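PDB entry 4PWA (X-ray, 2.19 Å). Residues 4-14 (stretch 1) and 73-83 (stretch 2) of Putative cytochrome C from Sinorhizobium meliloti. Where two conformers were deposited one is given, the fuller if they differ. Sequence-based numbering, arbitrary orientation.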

ATOM      1  N   ASP A   4      25.133  -7.344  15.583  1.00 58.94           N
ATOM      2  CA  ASP A   4      25.549  -6.117  14.893  1.00 57.34           C
ATOM      3  C   ASP A   4      25.487  -6.292  13.375  1.00 54.59           C
ATOM      4  O   ASP A   4      25.200  -5.331  12.640  1.00 53.05           O
ATOM      5  CB  ASP A   4      26.974  -5.722  15.313  1.00 59.75           C
ATOM      6  N   LYS A   5      25.771  -7.512  12.910  1.00 53.98           N
ATOM      7  CA  LYS A   5      25.647  -7.872  11.488  1.00 51.35           C
ATOM      8  C   LYS A   5      24.176  -7.898  11.055  1.00 47.91           C
ATOM      9  O   LYS A   5      23.870  -7.772   9.868  1.00 46.14           O
ATOM     10  CB  LYS A   5      26.305  -9.234  11.226  1.00 52.95           C
ATOM     11  N   LEU A   6      23.280  -8.067  12.029  1.00 46.87           N
ATOM     12  CA  LEU A   6      21.833  -8.017  11.796  1.00 44.32           C
ATOM     13  C   LEU A   6      21.305  -6.587  11.681  1.00 41.88           C
ATOM     14  O   LEU A   6      20.518  -6.284  10.783  1.00 39.88           O
ATOM     15  CB  LEU A   6      21.063  -8.739  12.915  1.00 45.56           C
ATOM     16  CG  LEU A   6      20.558 -10.156  12.606  1.00 46.47           C
ATOM     17  CD1 LEU A   6      21.710 -11.189  12.565  1.00 48.46           C
ATOM     18  CD2 LEU A   6      19.478 -10.538  13.632  1.00 46.49           C
ATOM     19  N   ALA A   7      21.715  -5.727  12.610  1.00 41.46           N
ATOM     20  CA  ALA A   7      21.394  -4.302  12.540  1.00 39.46           C
ATOM     21  C   ALA A   7      21.803  -3.718  11.188  1.00 36.79           C
ATOM     22  O   ALA A   7      21.084  -2.873  10.631  1.00 35.03           O
ATOM     23  CB  ALA A   7      22.086  -3.546  13.666  1.00 41.42           C
ATOM     24  N   LEU A   8      22.948  -4.179  10.674  1.00 35.79           N
ATOM     25  CA  LEU A   8      23.477  -3.719   9.391  1.00 34.45           C
ATOM     26  C   LEU A   8      22.565  -4.117   8.228  1.00 31.88           C
ATOM     27  O   LEU A   8      22.148  -3.262   7.459  1.00 30.95           O
ATOM     28  CB  LEU A   8      24.907  -4.238   9.163  1.00 35.60           C
ATOM     29  CG  LEU A   8      25.568  -3.944   7.801  1.00 34.95           C
ATOM     30  CD1 LEU A   8      25.442  -2.476   7.381  1.00 32.23           C
ATOM     31  CD2 LEU A   8      27.041  -4.383   7.819  1.00 35.54           C
ATOM     32  N   GLY A   9      22.266  -5.408   8.107  1.00 31.17           N
ATOM     33  CA  GLY A   9      21.344  -5.906   7.083  1.00 29.18           C
ATOM     34  C   GLY A   9      19.991  -5.212   7.130  1.00 27.83           C
ATOM     35  O   GLY A   9      19.451  -4.786   6.092  1.00 26.94           O
ATOM     36  N   ARG A  10      19.461  -5.077   8.341  1.00 27.72           N
ATOM     37  CA  ARG A  10      18.213  -4.351   8.580  0.50 27.28           C
ATOM     38  C   ARG A  10      18.287  -2.939   7.988  1.00 26.66           C
ATOM     39  O   ARG A  10      17.395  -2.501   7.285  1.00 25.84           O
ATOM     40  CB  ARG A  10      17.937  -4.286  10.090  0.50 28.59           C
ATOM     41  CG  ARG A  10      16.507  -3.961  10.494  0.50 28.46           C
ATOM     42  CD  ARG A  10      16.343  -4.101  12.016  0.50 29.86           C
ATOM     43  NE  ARG A  10      16.221  -5.498  12.436  0.50 30.17           N
ATOM     44  CZ  ARG A  10      16.569  -5.961  13.634  0.50 30.67           C
ATOM     45  NH1 ARG A  10      17.083  -5.143  14.547  0.50 31.31           N
ATOM     46  NH2 ARG A  10      16.408  -7.248  13.914  0.50 30.65           N
ATOM     47  N   GLU A  11      19.366  -2.227   8.279  1.00 27.60           N
ATOM     48  CA  GLU A  11      19.514  -0.851   7.781  1.00 27.79           C
ATOM     49  C   GLU A  11      19.641  -0.812   6.245  1.00 26.66           C
ATOM     50  O   GLU A  11      19.173   0.119   5.607  1.00 26.00           O
ATOM     51  CB  GLU A  11      20.702  -0.158   8.440  1.00 29.17           C
ATOM     52  CG  GLU A  11      20.876   1.304   8.047  1.00 30.58           C
ATOM     53  CD  GLU A  11      22.020   1.977   8.778  1.00 32.63           C
ATOM     54  OE1 GLU A  11      21.925   2.142  10.017  1.00 34.75           O
ATOM     55  OE2 GLU A  11      23.010   2.342   8.117  1.00 31.95           O
ATOM     56  N   ILE A  12      20.274  -1.824   5.662  1.00 26.42           N
ATOM     57  CA  ILE A  12      20.411  -1.884   4.215  1.00 25.80           C
ATOM     58  C   ILE A  12      19.034  -2.123   3.631  1.00 24.82           C
ATOM     59  O   ILE A  12      18.637  -1.470   2.661  1.00 24.24           O
ATOM     60  CB  ILE A  12      21.415  -2.994   3.778  1.00 26.36           C
ATOM     61  CG1 ILE A  12      22.840  -2.609   4.194  1.00 27.88           C
ATOM     62  CG2 ILE A  12      21.368  -3.236   2.277  1.00 24.70           C
ATOM     63  CD1 ILE A  12      23.823  -3.764   4.214  1.00 27.65           C
ATOM     64  N   PHE A  13      18.305  -3.052   4.250  1.00 24.74           N
ATOM     65  CA  PHE A  13      16.964  -3.441   3.800  1.00 23.70           C
ATOM     66  C   PHE A  13      15.973  -2.291   3.865  1.00 23.72           C
ATOM     67  O   PHE A  13      15.117  -2.161   3.002  1.00 22.83           O
ATOM     68  CB  PHE A  13      16.447  -4.602   4.646  1.00 23.86           C
ATOM     69  CG  PHE A  13      15.226  -5.255   4.087  1.00 22.78           C
ATOM     70  CD1 PHE A  13      13.963  -4.789   4.411  1.00 22.32           C
ATOM     71  CD2 PHE A  13      15.335  -6.322   3.224  1.00 23.08           C
ATOM     72  CE1 PHE A  13      12.843  -5.378   3.896  1.00 22.18           C
ATOM     73  CE2 PHE A  13      14.204  -6.923   2.705  1.00 22.46           C
ATOM     74  CZ  PHE A  13      12.963  -6.454   3.047  1.00 21.87           C
ATOM     75  N   LEU A  14      16.108  -1.457   4.890  1.00 25.13           N
ATOM     76  CA  LEU A  14      15.201  -0.329   5.115  1.00 26.14           C
ATOM     77  C   LEU A  14      15.633   1.034   4.548  1.00 27.08           C
ATOM     78  O   LEU A  14      14.780   1.795   4.107  1.00 27.25           O
ATOM     79  CB  LEU A  14      14.950  -0.168   6.618  1.00 27.03           C
ATOM     80  CG  LEU A  14      14.020  -1.225   7.223  1.00 26.90           C
ATOM     81  CD1 LEU A  14      14.125  -1.197   8.721  1.00 25.54           C
ATOM     82  CD2 LEU A  14      12.560  -0.984   6.760  1.00 25.99           C
ATOM     83  N   GLU A  73      26.213  -9.008   0.957  1.00 31.84           N
ATOM     84  CA  GLU A  73      26.313 -10.201   1.802  1.00 33.64           C
ATOM     85  C   GLU A  73      25.537 -10.010   3.088  1.00 32.12           C
ATOM     86  O   GLU A  73      24.917 -10.945   3.576  1.00 31.80           O
ATOM     87  CB  GLU A  73      27.763 -10.516   2.169  1.00 36.28           C
ATOM     88  CG  GLU A  73      28.566 -11.160   1.078  1.00 40.81           C
ATOM     89  CD  GLU A  73      30.009 -11.414   1.506  1.00 47.49           C
ATOM     90  OE1 GLU A  73      30.219 -11.931   2.635  1.00 51.54           O
ATOM     91  OE2 GLU A  73      30.936 -11.094   0.720  1.00 51.54           O
ATOM     92  N   ALA A  74      25.584  -8.794   3.635  1.00 31.20           N
ATOM     93  CA  ALA A  74      25.004  -8.527   4.952  1.00 30.55           C
ATOM     94  C   ALA A  74      23.470  -8.558   4.883  1.00 28.33           C
ATOM     95  O   ALA A  74      22.819  -9.178   5.730  1.00 28.70           O
ATOM     96  CB  ALA A  74      25.522  -7.213   5.506  1.00 30.46           C
ATOM     97  N   VAL A  75      22.901  -7.940   3.853  1.00 26.25           N
ATOM     98  CA  VAL A  75      21.465  -8.028   3.618  1.00 24.97           C
ATOM     99  C   VAL A  75      21.022  -9.442   3.221  1.00 25.15           C
ATOM    100  O   VAL A  75      19.898  -9.811   3.493  1.00 24.35           O
ATOM    101  CB  VAL A  75      20.973  -7.014   2.537  1.00 23.66           C
ATOM    102  CG1 VAL A  75      21.237  -7.526   1.154  1.00 23.46           C
ATOM    103  CG2 VAL A  75      19.497  -6.734   2.714  1.00 22.64           C
ATOM    104  N   ALA A  76      21.890 -10.222   2.569  1.00 26.36           N
ATOM    105  CA  ALA A  76      21.579 -11.631   2.259  1.00 26.93           C
ATOM    106  C   ALA A  76      21.534 -12.465   3.540  1.00 28.13           C
ATOM    107  O   ALA A  76      20.578 -13.207   3.768  1.00 27.53           O
ATOM    108  CB  ALA A  76      22.581 -12.215   1.275  1.00 27.91           C
ATOM    109  N   LEU A  77      22.569 -12.339   4.367  1.00 29.81           N
ATOM    110  CA  LEU A  77      22.595 -12.981   5.684  1.00 31.69           C
ATOM    111  C   LEU A  77      21.367 -12.616   6.532  1.00 30.89           C
ATOM    112  O   LEU A  77      20.747 -13.492   7.147  1.00 31.60           O
ATOM    113  CB  LEU A  77      23.873 -12.603   6.446  1.00 33.32           C
ATOM    114  CG  LEU A  77      24.000 -13.160   7.868  1.00 36.05           C
ATOM    115  CD1 LEU A  77      23.879 -14.700   7.871  1.00 37.60           C
ATOM    116  CD2 LEU A  77      25.316 -12.708   8.537  1.00 39.28           C
ATOM    117  N   TYR A  78      21.025 -11.327   6.552  1.00 29.84           N
ATOM    118  CA  TYR A  78      19.935 -10.809   7.373  1.00 29.05           C
ATOM    119  C   TYR A  78      18.612 -11.428   6.967  1.00 28.18           C
ATOM    120  O   TYR A  78      17.939 -12.062   7.771  1.00 28.23           O
ATOM    121  CB  TYR A  78      19.870  -9.270   7.264  1.00 28.26           C
ATOM    122  CG  TYR A  78      18.589  -8.640   7.784  1.00 26.88           C
ATOM    123  CD1 TYR A  78      18.296  -8.630   9.144  1.00 27.58           C
ATOM    124  CD2 TYR A  78      17.676  -8.055   6.915  1.00 25.24           C
ATOM    125  CE1 TYR A  78      17.131  -8.067   9.626  1.00 26.81           C
ATOM    126  CE2 TYR A  78      16.497  -7.481   7.384  1.00 24.26           C
ATOM    127  CZ  TYR A  78      16.232  -7.498   8.732  1.00 25.77           C
ATOM    128  OH  TYR A  78      15.072  -6.960   9.194  1.00 24.39           O
ATOM    129  N   VAL A  79      18.241 -11.225   5.708  1.00 27.45           N
ATOM    130  CA  VAL A  79      16.994 -11.746   5.190  1.00 26.50           C
ATOM    131  C   VAL A  79      16.849 -13.253   5.456  1.00 28.00           C
ATOM    132  O   VAL A  79      15.816 -13.716   5.937  1.00 27.96           O
ATOM    133  CB  VAL A  79      16.883 -11.499   3.692  1.00 25.90           C
ATOM    134  CG1 VAL A  79      15.624 -12.202   3.130  1.00 25.32           C
ATOM    135  CG2 VAL A  79      16.871  -9.983   3.390  1.00 23.91           C
ATOM    136  N   SER A  80      17.899 -14.012   5.163  1.00 29.37           N
ATOM    137  CA  SER A  80      17.829 -15.452   5.275  1.00 31.08           C
ATOM    138  C   SER A  80      17.719 -15.922   6.721  1.00 32.11           C
ATOM    139  O   SER A  80      17.227 -17.025   6.974  1.00 33.39           O
ATOM    140  CB  SER A  80      19.032 -16.094   4.602  1.00 32.65           C
ATOM    141  OG  SER A  80      20.220 -15.496   5.073  1.00 35.27           O
ATOM    142  N   THR A  81      18.167 -15.098   7.659  1.00 31.77           N
ATOM    143  CA  THR A  81      18.082 -15.436   9.079  1.00 33.24           C
ATOM    144  C   THR A  81      16.737 -15.067   9.689  1.00 32.33           C
ATOM    145  O   THR A  81      16.202 -15.824  10.496  1.00 33.05           O
ATOM    146  CB  THR A  81      19.162 -14.702   9.890  1.00 34.03           C
ATOM    147  OG1 THR A  81      20.433 -14.922   9.288  1.00 35.05           O
ATOM    148  CG2 THR A  81      19.182 -15.186  11.325  1.00 35.51           C
ATOM    149  N   VAL A  82      16.206 -13.903   9.325  1.00 30.80           N
ATOM    150  CA  VAL A  82      15.014 -13.376  10.001  1.00 30.85           C
ATOM    151  C   VAL A  82      13.699 -13.679   9.315  1.00 30.57           C
ATOM    152  O   VAL A  82      12.661 -13.501   9.931  1.00 30.45           O
ATOM    153  CB  VAL A  82      15.075 -11.844  10.248  1.00 30.02           C
ATOM    154  CG1 VAL A  82      16.313 -11.475  11.048  1.00 30.26           C
ATOM    155  CG2 VAL A  82      14.991 -11.058   8.932  1.00 27.68           C
ATOM    156  N   ALA A  83      13.721 -14.131   8.061  1.00 31.29           N
ATOM    157  CA  ALA A  83      12.464 -14.353   7.320  1.00 31.69           C
ATOM    158  C   ALA A  83      11.527 -15.294   8.095  1.00 33.90           C
ATOM    159  O   ALA A  83      11.958 -16.336   8.594  1.00 35.19           O
ATOM    160  CB  ALA A  83      12.739 -14.887   5.941  1.00 31.09           C
TER

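Two helices cross here at about 100°, their axes approaching to 7.8 Å, and no hydrogen bond joins them among the atoms modelled; the contact rests on packing. Along the first helix, Leu 6 has its CD2 4.2 Å from Val 82 CG1 and its CG 4.4 Å from Tyr 78 CD1, an aliphatic chain filling space beside the aromatic ring. Leu 8 adds a methyl contact, CD2 to Ala 74 CB at 4.0 Å.

Gly 9 is where the backbones come nearest. Its CA lies 4.1 Å from Val 75 CA and 3.8 Å from Ala 74 O, and an ideal CB here would stand 2.3 Å from Tyr 78 CB, a clash. Without a side chain, the backbone itself can lie against Tyr 78, whose ring face covers Gly 9 C and Arg 10 N. That ring is a knob among Leu 6, Gly 9, Arg 10 and Phe 13. Arg 10 sets CB over the face, 4.2 Å from the Tyr 78 ring centroid, an apolar contact.

One turn beyond Leu 8, the branched Ile 12 reaches two neighbours: CG2 to Val 75 CB at 3.8 Å and CD1 to Ala 74 CB at 4.1 Å. Phe 13, buried and with its CA-to-CB bond pointing toward the other helix, has an apolar side chain large enough to touch two residues, with CB 4.0 Å from Tyr 78 CE2 and CD2 4.0 Å from Val 79 CG2.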